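Local coordinates for PbSGBP-B lipoprotein (PDB 6D2Y) that probably binds polysaccharides at the cell surface as a lipoprotein encoded in a polysaccharide utilization locus, and holds a magnesium ion, at residues V136-E141 with A212-M217; V149-D154 with I187-P192; Y162-K167 with I201-K206; K170-P175 with E193-H198. All blocks are in the same frame, centred on the assembly; numbering follows the deposited sequence.

Contact 1. Residues V136-E141 with A212-M217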
loop_
_atom_site.group_PDB
_atom_site.type_symbol
_atom_site.label_atom_id
_atom_site.label_comp_id
_atom_site.label_asym_id
_atom_site.label_seq_id
_atom_site.Cartn_x
_atom_site.Cartn_y
_atom_site.Cartn_z
ATOM N N VAL A 136 -5.702 -1.223 -1.358
ATOM C CA VAL A 136 -4.370 -0.669 -1.158
ATOM C C VAL A 136 -3.644 -1.392 -0.031
ATOM O O VAL A 136 -2.561 -1.953 -0.246
ATOM C CB VAL A 136 -4.438 0.849 -0.903
ATOM C CG1 VAL A 136 -3.054 1.385 -0.582
ATOM C CG2 VAL A 136 -5.017 1.561 -2.117
ATOM N N SER A 137 -4.223 -1.394 1.168
ATOM C CA SER A 137 -3.493 -1.884 2.328
ATOM C C SER A 137 -4.388 -2.724 3.225
ATOM O O SER A 137 -5.613 -2.575 3.228
ATOM C CB SER A 137 -2.903 -0.729 3.145
ATOM O OG SER A 137 -3.923 0.142 3.597
HETATM N N MSE A 138 -3.755 -3.606 3.992
HETATM C CA MSE A 138 -4.441 -4.365 5.020
HETATM C C MSE A 138 -3.778 -3.967 6.335
HETATM O O MSE A 138 -2.566 -3.746 6.370
HETATM C CB MSE A 138 -4.330 -5.871 4.764
HETATM C CG MSE A 138 -5.451 -6.688 5.365
HETATM SE SE MSE A 138 -4.945 -8.524 5.749
HETATM C CE MSE A 138 -5.737 -9.442 4.270
ATOM N N SER A 139 -4.567 -3.856 7.406
ATOM C CA SER A 139 -4.033 -3.357 8.672
ATOM C C SER A 139 -2.896 -4.238 9.176
ATOM O O SER A 139 -1.818 -3.746 9.526
ATOM C CB SER A 139 -5.146 -3.273 9.714
ATOM O OG SER A 139 -5.686 -4.555 9.984
ATOM N N ASN A 140 -3.123 -5.549 9.224
ATOM C CA ASN A 140 -2.087 -6.505 9.610
ATOM C C ASN A 140 -2.262 -7.718 8.706
ATOM O O ASN A 140 -3.172 -8.524 8.911
ATOM C CB ASN A 140 -2.208 -6.892 11.079
ATOM C CG ASN A 140 -1.166 -7.921 11.511
ATOM O OD1 ASN A 140 -0.348 -8.378 10.715
ATOM N ND2 ASN A 140 -1.195 -8.279 12.790
ATOM N N GLU A 141 -1.389 -7.848 7.713
ATOM C CA GLU A 141 -1.443 -9.018 6.850
ATOM C C GLU A 141 -1.159 -10.310 7.609
ATOM O O GLU A 141 -1.441 -11.393 7.083
ATOM C CB GLU A 141 -0.456 -8.856 5.697
ATOM C CG GLU A 141 -0.739 -7.613 4.879
ATOM C CD GLU A 141 0.242 -7.409 3.747
ATOM O OE1 GLU A 141 1.095 -8.296 3.524
ATOM O OE2 GLU A 141 0.166 -6.358 3.081
ATOM N N ALA A 212 -6.280 -8.086 -4.338
ATOM C CA ALA A 212 -5.560 -7.341 -3.322
ATOM C C ALA A 212 -4.053 -7.508 -3.509
ATOM O O ALA A 212 -3.586 -8.574 -3.917
ATOM C CB ALA A 212 -5.961 -7.815 -1.931
ATOM N N PRO A 213 -3.270 -6.466 -3.217
ATOM C CA PRO A 213 -1.812 -6.583 -3.356
ATOM C C PRO A 213 -1.158 -7.237 -2.151
ATOM O O PRO A 213 -0.057 -6.848 -1.750
ATOM C CB PRO A 213 -1.365 -5.126 -3.510
ATOM C CG PRO A 213 -2.368 -4.361 -2.712
ATOM C CD PRO A 213 -3.683 -5.094 -2.872
ATOM N N PHE A 214 -1.824 -8.227 -1.564
ATOM C CA PHE A 214 -1.284 -8.914 -0.401
ATOM C C PHE A 214 -1.997 -10.245 -0.237
ATOM O O PHE A 214 -3.073 -10.470 -0.797
ATOM C CB PHE A 214 -1.423 -8.069 0.871
ATOM C CG PHE A 214 -2.760 -7.390 1.014
ATOM C CD1 PHE A 214 -3.902 -8.121 1.308
ATOM C CD2 PHE A 214 -2.874 -6.018 0.856
ATOM C CE1 PHE A 214 -5.129 -7.496 1.440
ATOM C CE2 PHE A 214 -4.098 -5.388 0.986
ATOM C CZ PHE A 214 -5.226 -6.129 1.279
ATOM N N GLN A 215 -1.380 -11.123 0.547
ATOM C CA GLN A 215 -1.956 -12.411 0.891
ATOM C C GLN A 215 -1.981 -12.549 2.406
ATOM O O GLN A 215 -1.267 -11.846 3.126
ATOM C CB GLN A 215 -1.168 -13.573 0.263
ATOM C CG GLN A 215 -1.156 -13.566 -1.256
ATOM C CD GLN A 215 -0.370 -14.725 -1.840
ATOM O OE1 GLN A 215 0.501 -15.295 -1.183
ATOM N NE2 GLN A 215 -0.678 -15.082 -3.081
ATOM N N TYR A 216 -2.819 -13.461 2.887
ATOM C CA TYR A 216 -2.891 -13.725 4.319
ATOM C C TYR A 216 -1.661 -14.512 4.762
ATOM O O TYR A 216 -1.318 -15.521 4.141
ATOM C CB TYR A 216 -4.161 -14.509 4.641
ATOM C CG TYR A 216 -4.361 -14.739 6.115
ATOM C CD1 TYR A 216 -4.159 -13.711 7.027
ATOM C CD2 TYR A 216 -4.720 -15.988 6.601
ATOM C CE1 TYR A 216 -4.336 -13.913 8.379
ATOM C CE2 TYR A 216 -4.894 -16.201 7.955
ATOM C CZ TYR A 216 -4.698 -15.159 8.839
ATOM O OH TYR A 216 -4.869 -15.358 10.190
HETATM N N MSE A 217 -1.009 -14.069 5.841
HETATM C CA MSE A 217 0.278 -14.640 6.276
HETATM C C MSE A 217 1.302 -14.553 5.154
HETATM O O MSE A 217 2.043 -15.502 4.935
HETATM C CB MSE A 217 0.147 -16.113 6.693
HETATM C CG MSE A 217 -0.815 -16.434 7.855
HETATM SE SE MSE A 217 -0.361 -15.937 9.702
HETATM C CE MSE A 217 -1.686 -14.619 10.249
#

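Contact 2. Residues V149-D154 with I187-P192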
loop_
_atom_site.group_PDB
_atom_site.type_symbol
_atom_site.label_atom_id
_atom_site.label_comp_id
_atom_site.label_asym_id
_atom_site.label_seq_id
_atom_site.Cartn_x
_atom_site.Cartn_y
_atom_site.Cartn_z
ATOM N N VAL A 149 -9.466 -6.661 11.774
ATOM C CA VAL A 149 -8.700 -6.371 10.570
ATOM C C VAL A 149 -9.448 -5.326 9.758
ATOM O O VAL A 149 -10.673 -5.395 9.619
ATOM C CB VAL A 149 -8.461 -7.642 9.730
ATOM C CG1 VAL A 149 -7.487 -7.359 8.599
ATOM C CG2 VAL A 149 -7.955 -8.774 10.609
ATOM N N THR A 150 -8.709 -4.356 9.226
ATOM C CA THR A 150 -9.263 -3.327 8.358
ATOM C C THR A 150 -8.518 -3.333 7.030
ATOM O O THR A 150 -7.284 -3.381 7.008
ATOM C CB THR A 150 -9.180 -1.941 9.004
ATOM O OG1 THR A 150 -7.807 -1.590 9.211
ATOM C CG2 THR A 150 -9.913 -1.924 10.337
ATOM N N ILE A 151 -9.269 -3.289 5.933
ATOM C CA ILE A 151 -8.710 -3.215 4.588
ATOM C C ILE A 151 -9.027 -1.833 4.036
ATOM O O ILE A 151 -10.199 -1.444 3.951
ATOM C CB ILE A 151 -9.266 -4.322 3.679
ATOM C CG1 ILE A 151 -8.530 -5.635 3.931
ATOM C CG2 ILE A 151 -9.130 -3.933 2.214
ATOM C CD1 ILE A 151 -9.235 -6.844 3.368
ATOM N N THR A 152 -7.989 -1.087 3.672
ATOM C CA THR A 152 -8.136 0.286 3.211
ATOM C C THR A 152 -8.053 0.347 1.693
ATOM O O THR A 152 -7.248 -0.354 1.072
ATOM C CB THR A 152 -7.063 1.187 3.827
ATOM O OG1 THR A 152 -6.981 0.945 5.238
ATOM C CG2 THR A 152 -7.392 2.655 3.589
ATOM N N GLY A 153 -8.893 1.189 1.100
ATOM C CA GLY A 153 -8.899 1.371 -0.336
ATOM C C GLY A 153 -9.904 2.409 -0.786
ATOM O O GLY A 153 -9.953 3.514 -0.237
ATOM N N ASP A 154 -10.714 2.065 -1.785
ATOM C CA ASP A 154 -11.718 2.985 -2.296
ATOM C C ASP A 154 -12.778 2.194 -3.046
ATOM O O ASP A 154 -12.542 1.067 -3.492
ATOM C CB ASP A 154 -11.095 4.050 -3.206
ATOM C CG ASP A 154 -11.927 5.315 -3.276
ATOM O OD1 ASP A 154 -13.125 5.258 -2.929
ATOM O OD2 ASP A 154 -11.386 6.366 -3.677
ATOM N N ILE A 187 -12.967 -1.459 4.900
ATOM C CA ILE A 187 -13.743 -2.639 5.264
ATOM C C ILE A 187 -13.161 -3.192 6.555
ATOM O O ILE A 187 -11.944 -3.380 6.659
ATOM C CB ILE A 187 -13.710 -3.705 4.156
ATOM C CG1 ILE A 187 -14.295 -3.160 2.854
ATOM C CG2 ILE A 187 -14.450 -4.959 4.602
ATOM C CD1 ILE A 187 -14.045 -4.059 1.661
ATOM N N THR A 188 -14.021 -3.459 7.534
ATOM C CA THR A 188 -13.591 -3.951 8.836
ATOM C C THR A 188 -14.226 -5.309 9.099
ATOM O O THR A 188 -15.443 -5.467 8.954
ATOM C CB THR A 188 -13.967 -2.968 9.946
ATOM O OG1 THR A 188 -13.474 -1.665 9.616
ATOM C CG2 THR A 188 -13.362 -3.405 11.269
ATOM N N PHE A 189 -13.405 -6.284 9.489
ATOM C CA PHE A 189 -13.907 -7.619 9.774
ATOM C C PHE A 189 -13.071 -8.262 10.870
ATOM O O PHE A 189 -11.944 -7.843 11.150
ATOM C CB PHE A 189 -13.918 -8.504 8.518
ATOM C CG PHE A 189 -12.546 -8.878 8.012
ATOM C CD1 PHE A 189 -11.825 -8.008 7.208
ATOM C CD2 PHE A 189 -11.982 -10.103 8.335
ATOM C CE1 PHE A 189 -10.569 -8.354 6.735
ATOM C CE2 PHE A 189 -10.723 -10.453 7.869
ATOM C CZ PHE A 189 -10.018 -9.578 7.068
ATOM N N THR A 190 -13.644 -9.286 11.496
ATOM C CA THR A 190 -12.960 -10.075 12.511
ATOM C C THR A 190 -12.410 -11.337 11.856
ATOM O O THR A 190 -13.175 -12.137 11.303
ATOM C CB THR A 190 -13.906 -10.426 13.662
ATOM O OG1 THR A 190 -14.415 -9.226 14.255
ATOM C CG2 THR A 190 -13.169 -11.218 14.730
HETATM N N MSE A 191 -11.092 -11.510 11.921
HETATM C CA MSE A 191 -10.382 -12.593 11.236
HETATM C C MSE A 191 -10.873 -13.972 11.676
HETATM O O MSE A 191 -10.725 -14.336 12.839
HETATM C CB MSE A 191 -8.884 -12.462 11.499
HETATM C CG MSE A 191 -8.015 -13.631 11.056
HETATM SE SE MSE A 191 -8.246 -14.014 9.166
HETATM C CE MSE A 191 -7.552 -12.350 8.431
ATOM N N PRO A 192 -11.449 -14.740 10.751
ATOM C CA PRO A 192 -11.835 -16.119 11.075
ATOM C C PRO A 192 -10.619 -16.973 11.398
ATOM O O PRO A 192 -9.466 -16.599 11.173
ATOM C CB PRO A 192 -12.542 -16.609 9.806
ATOM C CG PRO A 192 -12.939 -15.373 9.083
ATOM C CD PRO A 192 -11.907 -14.338 9.411
#

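Contact 3. Residues Y162-K167 with I201-K206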
loop_
_atom_site.group_PDB
_atom_site.type_symbol
_atom_site.label_atom_id
_atom_site.label_comp_id
_atom_site.label_asym_id
_atom_site.label_seq_id
_atom_site.Cartn_x
_atom_site.Cartn_y
_atom_site.Cartn_z
ATOM N N TYR A 162 -26.825 -6.512 -4.306
ATOM C CA TYR A 162 -25.514 -7.010 -4.700
ATOM C C TYR A 162 -24.510 -6.767 -3.580
ATOM O O TYR A 162 -23.934 -5.676 -3.483
ATOM C CB TYR A 162 -25.043 -6.348 -5.996
ATOM C CG TYR A 162 -24.160 -7.241 -6.841
ATOM C CD1 TYR A 162 -22.931 -7.684 -6.366
ATOM C CD2 TYR A 162 -24.555 -7.641 -8.112
ATOM C CE1 TYR A 162 -22.120 -8.501 -7.131
ATOM C CE2 TYR A 162 -23.749 -8.459 -8.886
ATOM C CZ TYR A 162 -22.534 -8.886 -8.390
ATOM O OH TYR A 162 -21.728 -9.698 -9.154
ATOM N N PRO A 163 -24.273 -7.752 -2.718
ATOM C CA PRO A 163 -23.375 -7.539 -1.579
ATOM C C PRO A 163 -21.910 -7.612 -1.984
ATOM O O PRO A 163 -21.518 -8.410 -2.839
ATOM C CB PRO A 163 -23.737 -8.683 -0.620
ATOM C CG PRO A 163 -24.968 -9.354 -1.214
ATOM C CD PRO A 163 -24.905 -9.080 -2.677
ATOM N N LEU A 164 -21.099 -6.760 -1.357
ATOM C CA LEU A 164 -19.654 -6.881 -1.483
ATOM C C LEU A 164 -19.192 -8.141 -0.769
ATOM O O LEU A 164 -19.699 -8.493 0.298
ATOM C CB LEU A 164 -18.955 -5.642 -0.912
ATOM C CG LEU A 164 -17.424 -5.484 -0.968
ATOM C CD1 LEU A 164 -17.055 -4.013 -0.844
ATOM C CD2 LEU A 164 -16.690 -6.279 0.115
ATOM N N GLU A 165 -18.226 -8.831 -1.370
ATOM C CA GLU A 165 -17.709 -10.062 -0.797
ATOM C C GLU A 165 -16.190 -10.058 -0.861
ATOM O O GLU A 165 -15.586 -9.437 -1.739
ATOM C CB GLU A 165 -18.261 -11.294 -1.520
ATOM C CG GLU A 165 -19.770 -11.422 -1.441
ATOM C CD GLU A 165 -20.265 -12.740 -1.991
ATOM O OE1 GLU A 165 -20.019 -13.016 -3.184
ATOM O OE2 GLU A 165 -20.897 -13.502 -1.227
ATOM N N ILE A 166 -15.585 -10.754 0.093
ATOM C CA ILE A 166 -14.146 -10.977 0.135
ATOM C C ILE A 166 -13.929 -12.464 -0.092
ATOM O O ILE A 166 -14.366 -13.295 0.714
ATOM C CB ILE A 166 -13.533 -10.520 1.465
ATOM C CG1 ILE A 166 -13.762 -9.020 1.671
ATOM C CG2 ILE A 166 -12.052 -10.861 1.509
ATOM C CD1 ILE A 166 -12.795 -8.379 2.652
ATOM N N LYS A 167 -13.277 -12.809 -1.197
ATOM C CA LYS A 167 -13.006 -14.195 -1.552
ATOM C C LYS A 167 -11.504 -14.438 -1.487
ATOM O O LYS A 167 -10.729 -13.741 -2.149
ATOM C CB LYS A 167 -13.544 -14.524 -2.944
ATOM C CG LYS A 167 -15.063 -14.492 -3.057
ATOM C CD LYS A 167 -15.575 -15.669 -3.878
ATOM C CE LYS A 167 -16.963 -15.398 -4.442
ATOM N NZ LYS A 167 -18.029 -15.552 -3.411
ATOM N N ILE A 201 -6.376 -12.665 -2.591
ATOM C CA ILE A 201 -7.540 -12.070 -1.948
ATOM C C ILE A 201 -8.213 -11.146 -2.949
ATOM O O ILE A 201 -7.566 -10.257 -3.517
ATOM C CB ILE A 201 -7.147 -11.311 -0.671
ATOM C CG1 ILE A 201 -6.525 -12.277 0.334
ATOM C CG2 ILE A 201 -8.356 -10.614 -0.069
ATOM C CD1 ILE A 201 -6.029 -11.607 1.572
ATOM N N VAL A 202 -9.508 -11.354 -3.166
ATOM C CA VAL A 202 -10.276 -10.611 -4.155
ATOM C C VAL A 202 -11.452 -9.942 -3.455
ATOM O O VAL A 202 -12.220 -10.606 -2.749
ATOM C CB VAL A 202 -10.765 -11.526 -5.293
ATOM C CG1 VAL A 202 -11.621 -10.744 -6.277
ATOM C CG2 VAL A 202 -9.578 -12.170 -6.000
ATOM N N VAL A 203 -11.580 -8.633 -3.643
ATOM C CA VAL A 203 -12.722 -7.868 -3.162
ATOM C C VAL A 203 -13.643 -7.620 -4.349
ATOM O O VAL A 203 -13.240 -6.992 -5.336
ATOM C CB VAL A 203 -12.286 -6.544 -2.517
ATOM C CG1 VAL A 203 -13.507 -5.728 -2.113
ATOM C CG2 VAL A 203 -11.397 -6.811 -1.317
ATOM N N SER A 204 -14.874 -8.113 -4.258
ATOM C CA SER A 204 -15.820 -8.048 -5.362
ATOM C C SER A 204 -17.108 -7.379 -4.912
ATOM O O SER A 204 -17.564 -7.586 -3.784
ATOM C CB SER A 204 -16.131 -9.447 -5.907
ATOM O OG SER A 204 -16.667 -10.282 -4.896
ATOM N N ASP A 205 -17.687 -6.580 -5.800
ATOM C CA ASP A 205 -19.000 -5.988 -5.570
ATOM C C ASP A 205 -19.721 -5.910 -6.913
ATOM O O ASP A 205 -19.355 -6.606 -7.866
ATOM C CB ASP A 205 -18.868 -4.625 -4.862
ATOM C CG ASP A 205 -18.109 -3.595 -5.682
ATOM O OD1 ASP A 205 -17.719 -3.893 -6.831
ATOM O OD2 ASP A 205 -17.903 -2.475 -5.169
ATOM N N LYS A 206 -20.742 -5.053 -6.994
ATOM C CA LYS A 206 -21.545 -4.959 -8.209
ATOM C C LYS A 206 -20.725 -4.492 -9.402
ATOM O O LYS A 206 -21.024 -4.863 -10.542
ATOM C CB LYS A 206 -22.727 -4.014 -7.981
ATOM C CG LYS A 206 -23.803 -4.087 -9.051
ATOM C CD LYS A 206 -24.797 -2.944 -8.919
ATOM C CE LYS A 206 -25.880 -3.039 -9.979
ATOM N NZ LYS A 206 -25.556 -2.185 -11.153
HETATM O O HOH W 1 -22.038 -4.149 -4.864
#

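Contact 4. Residues K170-P175 with E193-H198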
loop_
_atom_site.group_PDB
_atom_site.type_symbol
_atom_site.label_atom_id
_atom_site.label_comp_id
_atom_site.label_asym_id
_atom_site.label_seq_id
_atom_site.Cartn_x
_atom_site.Cartn_y
_atom_site.Cartn_z
ATOM N N LYS A 170 -9.973 -19.836 -4.175
ATOM C CA LYS A 170 -10.974 -20.301 -5.122
ATOM C C LYS A 170 -12.179 -20.979 -4.480
ATOM O O LYS A 170 -13.226 -21.067 -5.128
ATOM C CB LYS A 170 -10.344 -21.267 -6.149
ATOM C CG LYS A 170 -9.784 -22.610 -5.602
ATOM C CD LYS A 170 -8.643 -22.433 -4.599
ATOM C CE LYS A 170 -8.105 -23.756 -4.098
ATOM N NZ LYS A 170 -7.232 -23.523 -2.907
ATOM N N ASP A 171 -12.070 -21.448 -3.236
ATOM C CA ASP A 171 -13.167 -22.137 -2.570
ATOM C C ASP A 171 -13.637 -21.452 -1.296
ATOM O O ASP A 171 -14.594 -21.930 -0.674
ATOM C CB ASP A 171 -12.773 -23.582 -2.237
ATOM C CG ASP A 171 -12.034 -24.264 -3.369
ATOM O OD1 ASP A 171 -10.896 -24.729 -3.145
ATOM O OD2 ASP A 171 -12.593 -24.338 -4.482
ATOM N N TYR A 172 -13.005 -20.359 -0.883
ATOM C CA TYR A 172 -13.328 -19.706 0.376
ATOM C C TYR A 172 -13.955 -18.341 0.134
ATOM O O TYR A 172 -13.472 -17.559 -0.691
ATOM C CB TYR A 172 -12.085 -19.550 1.252
ATOM C CG TYR A 172 -12.366 -18.882 2.578
ATOM C CD1 TYR A 172 -12.906 -19.598 3.639
ATOM C CD2 TYR A 172 -12.099 -17.532 2.768
ATOM C CE1 TYR A 172 -13.168 -18.990 4.852
ATOM C CE2 TYR A 172 -12.356 -16.915 3.978
ATOM C CZ TYR A 172 -12.892 -17.649 5.015
ATOM O OH TYR A 172 -13.151 -17.042 6.222
ATOM N N THR A 173 -15.028 -18.060 0.871
ATOM C CA THR A 173 -15.662 -16.750 0.884
ATOM C C THR A 173 -15.781 -16.290 2.328
ATOM O O THR A 173 -16.239 -17.050 3.187
ATOM C CB THR A 173 -17.044 -16.783 0.224
ATOM O OG1 THR A 173 -16.917 -17.219 -1.136
ATOM C CG2 THR A 173 -17.677 -15.397 0.245
ATOM N N LEU A 174 -15.361 -15.060 2.593
ATOM C CA LEU A 174 -15.420 -14.517 3.942
ATOM C C LEU A 174 -16.873 -14.424 4.395
ATOM O O LEU A 174 -17.686 -13.783 3.711
ATOM C CB LEU A 174 -14.760 -13.141 3.995
ATOM C CG LEU A 174 -14.713 -12.453 5.362
ATOM C CD1 LEU A 174 -13.827 -13.224 6.327
ATOM C CD2 LEU A 174 -14.234 -11.017 5.225
ATOM N N PRO A 175 -17.246 -15.052 5.511
ATOM C CA PRO A 175 -18.635 -14.959 5.975
ATOM C C PRO A 175 -19.005 -13.521 6.303
ATOM O O PRO A 175 -18.209 -12.767 6.867
ATOM C CB PRO A 175 -18.655 -15.846 7.226
ATOM C CG PRO A 175 -17.458 -16.745 7.085
ATOM C CD PRO A 175 -16.428 -15.926 6.368
ATOM N N GLU A 193 -10.896 -18.156 11.941
ATOM C CA GLU A 193 -9.825 -19.065 12.321
ATOM C C GLU A 193 -9.223 -19.798 11.131
ATOM O O GLU A 193 -8.100 -20.300 11.236
ATOM C CB GLU A 193 -10.333 -20.089 13.339
ATOM C CG GLU A 193 -10.443 -19.561 14.760
ATOM C CD GLU A 193 -9.450 -20.213 15.706
ATOM O OE1 GLU A 193 -8.360 -20.615 15.247
ATOM O OE2 GLU A 193 -9.761 -20.325 16.911
ATOM N N ASP A 194 -9.927 -19.863 10.003
ATOM C CA ASP A 194 -9.566 -20.774 8.924
ATOM C C ASP A 194 -9.523 -20.066 7.576
ATOM O O ASP A 194 -9.873 -20.649 6.545
ATOM C CB ASP A 194 -10.535 -21.953 8.874
ATOM C CG ASP A 194 -11.954 -21.526 8.537
ATOM O OD1 ASP A 194 -12.337 -20.394 8.900
ATOM O OD2 ASP A 194 -12.685 -22.321 7.909
HETATM N N MSE A 195 -9.092 -18.810 7.540
HETATM C CA MSE A 195 -8.963 -18.151 6.247
HETATM C C MSE A 195 -7.698 -18.684 5.577
HETATM O O MSE A 195 -6.645 -18.763 6.211
HETATM C CB MSE A 195 -8.922 -16.621 6.372
HETATM C CG MSE A 195 -8.380 -15.931 5.124
HETATM SE SE MSE A 195 -7.991 -14.027 5.312
HETATM C CE MSE A 195 -9.760 -13.290 5.047
ATOM N N PRO A 196 -7.822 -19.083 4.311
ATOM C CA PRO A 196 -6.679 -19.669 3.603
ATOM C C PRO A 196 -5.487 -18.727 3.559
ATOM O O PRO A 196 -5.624 -17.525 3.324
ATOM C CB PRO A 196 -7.234 -19.935 2.200
ATOM C CG PRO A 196 -8.700 -20.092 2.408
ATOM C CD PRO A 196 -9.062 -19.153 3.521
ATOM N N GLN A 197 -4.309 -19.296 3.777
ATOM C CA GLN A 197 -3.068 -18.542 3.811
ATOM C C GLN A 197 -2.369 -18.616 2.460
ATOM O O GLN A 197 -2.560 -19.566 1.694
ATOM C CB GLN A 197 -2.153 -19.091 4.903
ATOM C CG GLN A 197 -2.606 -18.723 6.294
ATOM C CD GLN A 197 -1.931 -19.550 7.362
ATOM O OE1 GLN A 197 -0.748 -19.869 7.258
ATOM N NE2 GLN A 197 -2.672 -19.878 8.416
ATOM N N HIS A 198 -1.565 -17.589 2.169
ATOM C CA HIS A 198 -0.724 -17.557 0.971
ATOM C C HIS A 198 -1.546 -17.752 -0.303
ATOM O O HIS A 198 -1.132 -18.448 -1.236
ATOM C CB HIS A 198 0.390 -18.601 1.059
ATOM C CG HIS A 198 0.973 -18.751 2.430
ATOM N ND1 HIS A 198 0.690 -19.827 3.245
ATOM C CD2 HIS A 198 1.821 -17.962 3.130
ATOM C CE1 HIS A 198 1.341 -19.693 4.387
ATOM N NE2 HIS A 198 2.034 -18.570 4.343
#

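Contact 1. Residues V136-E141 with A212-M217
The backbones of V136-E141 and A212-M217 approach most closely at the loop end, where the CA atoms of E141 and Y216 lie 5.5 Å apart. There M217 N donates to E141 O at 3.0 Å, with an N-H...O angle of 153° and the donor tilted slightly from the carbonyl plane. At the other end V136 and P213 are further apart, and V136 O rests 3.5 Å from P213 CG. No ladder forms between them: strand 134-138 belongs to one sheet and strand 208-215, which turns a corner at P213, to another.

The ring of F214 lies between these ends. Its CG sits between the backbone N and the carbonyl carbon (chi1 43°), and the ring extends toward V136-M138. Over one face lies CB of selenomethionine M138, 3.7 Å from the ring centroid. A212 CB covers the opposite face, and V136 O lies at the edge in the ring plane. M138 bends at its third torsion, bringing CE to 3.5 Å from F214 CE1, while SE stands obliquely to the ring in a Met-aromatic contact. E141 reaches F214 from another direction, with OE2 3.2 Å from F214 CB and the carboxylate turned 39° to the ring. That carboxylate is also held by salt bridges from R455 to OE1 and from K314 to OE2, and K314 NZ also hydrogen-bonds P213 O.

Within the IPT/TIG domain, V136 and S137 together face T152 of strand 148-154 in a classic beta bulge and A212 pairs with I201 of strand 200-205; strand 311-318, from the glycan-binding region that follows, packs against N140, E141 and F214.

Contact 2. Residues V149-D154 with I187-P192
V149, F189 and I151 bury the most surface where V149-D154 runs antiparallel to I187-P192. V149 and F189 form a hydrogen-bonded pair: V149 N reaches F189 O at 2.8 Å, and F189 N returns a bond to V149 O at 2.9 Å, both nearly straight. Both side chains leave the sheet on the same face, next to each other. F189 CG lies between the backbone N and the carbonyl carbon (chi1 69°), and V149 CB sits over one face of the ring, displaced toward the rim, 3.9 Å from the centroid and 23° off the normal. V149 CG1 adds contacts to CE1 and CZ of the same ring, whereas CG2 turns to selenomethionine M191 and meets its CB at 3.9 Å.

I151 forms the next hydrogen-bonded pair, with I187, and its CD1 touches F189 CE1 obliquely at 3.9 Å. Between these two pairs, on the other face, T150 CG2 packs against T188 OG1 at 3.6 Å.

Within the four-stranded antiparallel sheet of the IPT/TIG beta sandwich, these are the two inner strands. Strand 134-138 flanks 148-154, with M138 touching V149 and I151, and strand 179-182 lies beyond 186-190.

Contact 3. Residues Y162-K167 with I201-K206
An antiparallel ladder of the Ig-like IPT/TIG domain joins E165-K167 to V202-S204, the two inner strands of a four-stranded sheet. E165 with S204 and K167 with V202 are its hydrogen-bonded pairs; E165 N meets S204 O at 2.8 Å, and the return bond from S204 N to E165 O is nearly straight at 176°. S204 OG, between the backbone N and the carbonyl carbon (chi1 59°), adds a weak bond to E165 O. I166 and V203 form the non-hydrogen-bonded pair between them.

The I166 and V203 side chains share one face of the sheet, where L164 CD2 packs on V203 CG1 at 3.9 Å and I166 CG2 meets I201 CG2 at 4.0 Å. On the other face K167 NZ approaches E165 OE1 from above the carboxylate plane in a salt bridge of 3.2 Å, and T173 OG1 receives a further bond from that ammonium.

Beyond the E165-S204 end of the ladder, the Y162 ring lies flat against the backbone of K206. K206 CA stands over the ring centre, 3.6 Å from the centroid, while the lysine chain leads off to a salt bridge with D110. A water closes this end, donating to Y162 O at 2.8 Å and accepting from K206 N at 2.7 Å.

Contact 4. Residues K170-P175 with E193-H198
One face of the Y172 ring receives P196 and selenomethionine M195 from the loop E193-H198. P196 CD lies over the part of the ring nearest the backbone, displaced toward the rim. It is 3.7 Å from the centroid, 23° off the normal, and closest to Y172 CG at 3.4 Å. This is a proline CH-pi contact: CD is bonded to the amide nitrogen, so its hydrogens are probably slightly polarised and suited to the electron-rich face. Nearer the hydroxyl end of the same face stands M195 CA, 4.1 Å from Y172 CZ. D194 O comes in obliquely, 4.1 Å from Y172 CE1.

Y172 CB points toward the loop, and CG is anti to the backbone N (chi1 -180°). P196 CG also touches Y172 CB at 3.6 Å, extending the proline contact past the ring to the root of the side chain. The M195 side chain crosses the tyrosine at about a right angle, its CB resting 4.2 Å from Y172 CE2. The methionine then continues inward, and its CE meets L174 CD1 at 4.3 Å beside F189 of strand 186-190.

No hydrogen bond joins the two segments, and the contact buries Y172 OH without a polar partner in the model. The attachment thus rests on ring-face and apolar contacts, and V168 of strand 165-168 lends further apolar surface to M195 and P196. The arrangement is an aromatic-proline contact that packs the loop linking strands 186-190 and 200-205, one from each sheet of the IPT/TIG beta sandwich, against the short edge strand 172-173.

How the contacts relate
All four contacts lie within the IPT/TIG domain. Contacts 1 and 2, with centres 9 Å apart, share one sheet through neighbouring strands 134-138 and 148-154. Contact 3 belongs to the facing sheet, and its core side meets contact 2 at I151 CD1 and I166 CD1, 3.9 Å apart. Contacts 3 and 4 are joined by the backbone bond between I166 O and L174 N, 2.8 Å. Contact 1 reaches both sheets, and its Y216 O probably accepts a bond from H198 N of contact 4 at 2.9 Å. It also lies nearest the metal: the M217 side chain is about 10 Å from the magnesium ion and about 6 Å from the side chain of its ligand S255.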